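Local coordinates for carbohydrate binding protein, putative, cpb33A (Cellvibrio japonicus, PDB 5FJQ) that is a copper-dependent lytic polysaccharide monooxygenase domain important for efficient utilization of chitin, probably binding the polysaccharide and cleaving it oxidatively, at residues D51-Y56 / Y156-R161; L62-A65 / L70-M73. All coordinates share one frame; numbering follows the deposited sequence.

Interaction 1. Residues D51-Y56 / Y156-R161; sequences DNHDYY and YSIWQR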
loop_
_atom_site.group_PDB
_atom_site.type_symbol
_atom_site.label_atom_id
_atom_site.label_comp_id
_atom_site.label_asym_id
_atom_site.label_seq_id
_atom_site.Cartn_x
_atom_site.Cartn_y
_atom_site.Cartn_z
ATOM N N ASP A 51 -9.997 -11.938 -5.157
ATOM C CA ASP A 51 -10.689 -11.274 -4.040
ATOM C C ASP A 51 -10.599 -12.063 -2.683
ATOM O O ASP A 51 -11.566 -12.169 -1.911
ATOM C CB ASP A 51 -12.126 -11.030 -4.535
ATOM C CG ASP A 51 -12.952 -10.248 -3.570
ATOM O OD1 ASP A 51 -12.449 -9.257 -3.016
ATOM O OD2 ASP A 51 -14.084 -10.693 -3.355
ATOM N N ASN A 52 -9.449 -12.747 -2.482
ATOM C CA ASN A 52 -9.238 -13.571 -1.296
ATOM C C ASN A 52 -7.814 -13.361 -0.800
ATOM O O ASN A 52 -7.035 -14.314 -0.611
ATOM C CB ASN A 52 -9.493 -15.033 -1.617
ATOM C CG ASN A 52 -8.843 -15.465 -2.914
ATOM O OD1 ASN A 52 -8.118 -14.665 -3.573
ATOM N ND2 ASN A 52 -9.119 -16.702 -3.322
ATOM N N HIS A 53 -7.460 -12.088 -0.687
ATOM C CA HIS A 53 -6.097 -11.643 -0.404
ATOM C C HIS A 53 -5.566 -12.162 0.897
ATOM O O HIS A 53 -4.356 -12.379 1.044
ATOM C CB HIS A 53 -6.064 -10.100 -0.330
ATOM C CG HIS A 53 -6.846 -9.436 -1.389
ATOM N ND1 HIS A 53 -6.396 -9.333 -2.689
ATOM C CD2 HIS A 53 -8.042 -8.798 -1.345
ATOM C CE1 HIS A 53 -7.304 -8.699 -3.407
ATOM N NE2 HIS A 53 -8.296 -8.335 -2.613
ATOM N N ASP A 54 -6.447 -12.365 1.870
ATOM C CA ASP A 54 -5.965 -12.827 3.173
ATOM C C ASP A 54 -5.515 -14.271 3.192
ATOM O O ASP A 54 -4.798 -14.655 4.096
ATOM C CB ASP A 54 -6.960 -12.607 4.318
ATOM C CG ASP A 54 -8.259 -13.341 4.100
ATOM O OD1 ASP A 54 -8.551 -13.780 2.960
ATOM O OD2 ASP A 54 -9.011 -13.474 5.073
ATOM N N TYR A 55 -5.964 -15.080 2.239
ATOM C CA TYR A 55 -5.439 -16.433 2.102
ATOM C C TYR A 55 -3.937 -16.440 1.740
ATOM O O TYR A 55 -3.143 -17.216 2.311
ATOM C CB TYR A 55 -6.269 -17.294 1.095
ATOM C CG TYR A 55 -5.638 -18.657 0.918
ATOM C CD1 TYR A 55 -5.889 -19.663 1.884
ATOM C CD2 TYR A 55 -4.844 -18.978 -0.182
ATOM C CE1 TYR A 55 -5.319 -20.924 1.769
ATOM C CE2 TYR A 55 -4.206 -20.249 -0.273
ATOM C CZ TYR A 55 -4.501 -21.239 0.700
ATOM O OH TYR A 55 -3.932 -22.573 0.714
ATOM N N TYR A 56 -3.558 -15.586 0.783
ATOM C CA TYR A 56 -2.226 -15.544 0.223
ATOM C C TYR A 56 -1.231 -14.711 1.060
ATOM O O TYR A 56 -0.034 -15.062 1.093
ATOM C CB TYR A 56 -2.273 -15.002 -1.226
ATOM C CG TYR A 56 -2.997 -15.950 -2.143
ATOM C CD1 TYR A 56 -2.343 -17.068 -2.667
ATOM C CD2 TYR A 56 -4.351 -15.781 -2.429
ATOM C CE1 TYR A 56 -3.000 -17.940 -3.489
ATOM C CE2 TYR A 56 -5.028 -16.671 -3.271
ATOM C CZ TYR A 56 -4.346 -17.740 -3.786
ATOM O OH TYR A 56 -5.007 -18.683 -4.578
ATOM N N TYR A 156 -4.083 1.085 3.331
ATOM C CA TYR A 156 -3.774 -0.051 2.504
ATOM C C TYR A 156 -4.648 0.037 1.269
ATOM O O TYR A 156 -5.865 -0.067 1.380
ATOM C CB TYR A 156 -4.105 -1.314 3.297
ATOM C CG TYR A 156 -3.408 -2.548 2.813
ATOM C CD1 TYR A 156 -2.045 -2.540 2.526
ATOM C CD2 TYR A 156 -4.131 -3.768 2.631
ATOM C CE1 TYR A 156 -1.415 -3.711 2.076
ATOM C CE2 TYR A 156 -3.502 -4.952 2.199
ATOM C CZ TYR A 156 -2.146 -4.930 1.940
ATOM O OH TYR A 156 -1.570 -6.121 1.499
ATOM N N SER A 157 -4.050 0.349 0.110
ATOM C CA SER A 157 -4.738 0.130 -1.164
ATOM C C SER A 157 -4.437 -1.202 -1.831
ATOM O O SER A 157 -3.278 -1.699 -1.843
ATOM C CB SER A 157 -4.386 1.287 -2.143
ATOM O OG SER A 157 -5.154 1.205 -3.333
ATOM N N ILE A 158 -5.469 -1.799 -2.444
ATOM C CA ILE A 158 -5.328 -3.091 -3.050
ATOM C C ILE A 158 -5.938 -3.013 -4.419
ATOM O O ILE A 158 -7.090 -2.508 -4.612
ATOM C CB ILE A 158 -6.168 -4.186 -2.333
ATOM C CG1 ILE A 158 -5.733 -4.387 -0.886
ATOM C CG2 ILE A 158 -6.126 -5.496 -3.131
ATOM C CD1 ILE A 158 -6.385 -5.605 -0.217
ATOM N N TRP A 159 -5.168 -3.481 -5.386
ATOM C CA TRP A 159 -5.597 -3.518 -6.779
ATOM C C TRP A 159 -5.878 -4.936 -7.181
ATOM O O TRP A 159 -4.924 -5.764 -7.249
ATOM C CB TRP A 159 -4.497 -2.891 -7.676
ATOM C CG TRP A 159 -4.837 -2.925 -9.128
ATOM C CD1 TRP A 159 -6.064 -3.183 -9.686
ATOM C CD2 TRP A 159 -3.939 -2.661 -10.232
ATOM N NE1 TRP A 159 -5.977 -3.119 -11.088
ATOM C CE2 TRP A 159 -4.683 -2.838 -11.434
ATOM C CE3 TRP A 159 -2.568 -2.408 -10.317
ATOM C CZ2 TRP A 159 -4.121 -2.668 -12.709
ATOM C CZ3 TRP A 159 -1.991 -2.205 -11.612
ATOM C CH2 TRP A 159 -2.772 -2.373 -12.783
ATOM N N GLN A 160 -7.158 -5.222 -7.457
ATOM C CA GLN A 160 -7.582 -6.554 -7.892
ATOM C C GLN A 160 -7.792 -6.492 -9.441
ATOM O O GLN A 160 -8.678 -5.782 -9.941
ATOM C CB GLN A 160 -8.846 -7.083 -7.104
ATOM C CG GLN A 160 -9.411 -8.432 -7.587
ATOM C CD GLN A 160 -8.523 -9.605 -7.300
ATOM O OE1 GLN A 160 -8.367 -10.045 -6.123
ATOM N NE2 GLN A 160 -7.989 -10.188 -8.364
ATOM N N ARG A 161 -6.886 -7.189 -10.144
ATOM C CA ARG A 161 -6.911 -7.409 -11.595
ATOM C C ARG A 161 -8.140 -8.296 -11.896
ATOM O O ARG A 161 -8.459 -9.227 -11.124
ATOM C CB ARG A 161 -5.595 -8.074 -12.037
ATOM C CG ARG A 161 -5.501 -8.426 -13.524
ATOM C CD ARG A 161 -4.076 -8.794 -13.879
ATOM N NE ARG A 161 -3.895 -8.978 -15.325
ATOM C CZ ARG A 161 -2.851 -9.622 -15.856
ATOM N NH1 ARG A 161 -1.918 -10.098 -15.042
ATOM N NH2 ARG A 161 -2.731 -9.794 -17.172
#
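Gln160 and His53 meet through one bend and one first torsion: the glutamine sends CG away from its own backbone N (chi1 175°) and then folds at chi2, while the histidine ring, with CG set beside its backbone N, is directed at strand 152-161. The folded chain brings Gln160 OE1 to the amide of Asp51, and Asp51 N donates to it over 2.7 Å. The bond is slightly bent (158°), and the donor stands well above the carbonyl plane, 60° out of it. At the other end of the same amide, Gln160 NE2 gives a hydrogen bond of 3.0 Å to Arg161 O, and a further one goes to Val49 O. Bonds at both ends fix the rotation of the amide.

Ile158 and His53 approach each other from opposite directions, and Ile158 CG2 lies over one face of the His53 ring, 3.7 Å from the ring centroid, a CH-pi contact. CD1 of the same isoleucine lies 3.8 Å from His53 CD2. Gln160 OE1 also approaches the ring obliquely, 3.2 Å from His53 CE1.

Hydroxyls from two neighbouring strands satisfy the ring nitrogens: ND1 pairs with Tyr172 OH of strand 169-178 and NE2 with Tyr104 OH of strand 102-109, which hydrogen-bonds Asp51 OD1 as well. Arg106 adds a salt bridge to that carboxylate. The whole is a loop leading into a short, weakly bonded helix, held through the buried Gln160 and His53 to a strand of the immunoglobulin-like beta-sandwich core characteristic of AA10 lytic polysaccharide monooxygenases.

Interaction 2. Residues L62-A65 / L70-M73; sequences LCSA and LFGM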
loop_
_atom_site.group_PDB
_atom_site.type_symbol
_atom_site.label_atom_id
_atom_site.label_comp_id
_atom_site.label_asym_id
_atom_site.label_seq_id
_atom_site.Cartn_x
_atom_site.Cartn_y
_atom_site.Cartn_z
ATOM N N LEU A 62 1.297 -7.458 5.012
ATOM C CA LEU A 62 0.408 -6.804 4.153
ATOM C C LEU A 62 1.244 -5.851 3.272
ATOM O O LEU A 62 1.122 -5.853 2.070
ATOM C CB LEU A 62 -0.564 -6.050 5.017
ATOM C CG LEU A 62 -1.867 -6.787 5.208
ATOM C CD1 LEU A 62 -1.808 -7.979 6.155
ATOM C CD2 LEU A 62 -3.004 -5.817 5.599
ATOM N N CYS A 63 2.231 -5.204 3.869
ATOM C CA CYS A 63 3.019 -4.234 3.108
ATOM C C CYS A 63 4.028 -4.816 2.125
ATOM O O CYS A 63 4.404 -4.123 1.171
ATOM C CB CYS A 63 3.710 -3.278 4.088
ATOM S SG CYS A 63 2.611 -2.229 5.092
ATOM N N SER A 64 4.522 -6.031 2.361
ATOM C CA SER A 64 5.440 -6.718 1.434
ATOM C C SER A 64 4.700 -7.677 0.497
ATOM O O SER A 64 5.331 -8.339 -0.320
ATOM C CB SER A 64 6.461 -7.570 2.213
ATOM O OG SER A 64 5.794 -8.413 3.181
ATOM N N ALA A 65 3.376 -7.784 0.680
ATOM C CA ALA A 65 2.580 -8.832 0.031
ATOM C C ALA A 65 3.320 -10.184 0.211
ATOM O O ALA A 65 3.293 -11.010 -0.662
ATOM C CB ALA A 65 2.380 -8.501 -1.437
ATOM N N LEU A 70 10.966 -7.138 0.397
ATOM C CA LEU A 70 10.220 -5.982 0.907
ATOM C C LEU A 70 9.820 -6.158 2.384
ATOM O O LEU A 70 9.045 -5.374 2.921
ATOM C CB LEU A 70 8.943 -5.752 0.112
ATOM C CG LEU A 70 9.093 -5.451 -1.377
ATOM C CD1 LEU A 70 7.762 -5.663 -2.065
ATOM C CD2 LEU A 70 9.662 -4.026 -1.662
ATOM N N PHE A 71 10.326 -7.191 3.017
ATOM C CA PHE A 71 10.057 -7.441 4.444
ATOM C C PHE A 71 10.370 -6.211 5.342
ATOM O O PHE A 71 9.831 -6.089 6.414
ATOM C CB PHE A 71 10.837 -8.658 4.907
ATOM C CG PHE A 71 10.152 -9.986 4.634
ATOM C CD1 PHE A 71 8.934 -10.064 3.901
ATOM C CD2 PHE A 71 10.769 -11.176 5.046
ATOM C CE1 PHE A 71 8.321 -11.296 3.640
ATOM C CE2 PHE A 71 10.163 -12.412 4.789
ATOM C CZ PHE A 71 8.938 -12.464 4.081
ATOM N N GLY A 72 11.190 -5.264 4.845
ATOM C CA GLY A 72 11.550 -4.052 5.562
ATOM C C GLY A 72 10.280 -3.178 5.678
ATOM O O GLY A 72 10.062 -2.509 6.683
ATOM N N MET A 73 9.426 -3.304 4.657
ATOM C CA MET A 73 8.110 -2.645 4.583
ATOM C C MET A 73 7.114 -3.094 5.636
ATOM O O MET A 73 6.125 -2.356 5.885
ATOM C CB MET A 73 7.489 -2.719 3.157
ATOM C CG MET A 73 8.353 -2.101 2.044
ATOM S SD MET A 73 8.589 -0.327 2.262
ATOM C CE MET A 73 10.154 -0.305 3.120
#
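A type I beta turn, Leu62 to Ala65, packs here against residues 71-73, part of a longer 3-10 run, within the long loop region that joins helix 53-56 to strand 83-84 in this monooxygenase domain. The turn is closed by Ala65 N bonding to Leu62 O at 3.3 Å, and at the 3-10 run Met73 N bonds to Leu70 O at 2.7 Å. Between the two elements the contact is made by close van der Waals packing, with small groups of the turn set against backbone and side chains of the other segment.

Cys63 turns its CB onto the carbonyl of Met73, with Cys63 CB 3.1 Å from Met73 O, an oxygen that also takes a weak hydrogen bond from Arg10 NH1. Cys63 CB and Met73 CB lie 3.9 Å apart. Beyond CB the methionine bends at chi2 and chi3, and its thioether end leads away from the turn.

One residue further on, Ser64 holds the middle of the interface. Its CB rests 3.7 Å from Leu70 CB and 3.5 Å from Leu70 O. With chi1 at 50°, OG sits between the backbone N and the carbonyl carbon, and from there it meets the edge of the Phe71 ring near the ring plane, 3.6 Å from Phe71 CD1. The same hydroxyl has weak hydrogen bonds to Asn66 N and to the backbone O of Arg61, a residue that also makes a cation-pi contact with Phe71.

Around this core, the disulfide from Cys63 to Cys174 ties the turn to strand 169-178, while Met73 and Cys63 touch Val11 and Arg10 of helix 10-17 and Leu70 touches Val44 of a loop.

Overall arrangement
The two interactions show how a long irregular region can be fastened to a beta-sandwich at successive points. Their centres are 14 Å apart. Along the chain, residues 51-56 come first, the two segments of interaction 2 follow, and the strand residues 156-161 come last, so the short-range contact falls within the span that the long-range one bridges. They meet directly at Tyr156 OH and Leu62 O, 2.8 Å apart, probably a hydrogen bond. Strands 152-161 and 169-178, antiparallel neighbours in one sheet, anchor both. The side chains of Gln160 and Leu70 lie about 11 and 14 Å from the copper ion bound by His1 and His100, so both contacts belong to the scaffold around the site.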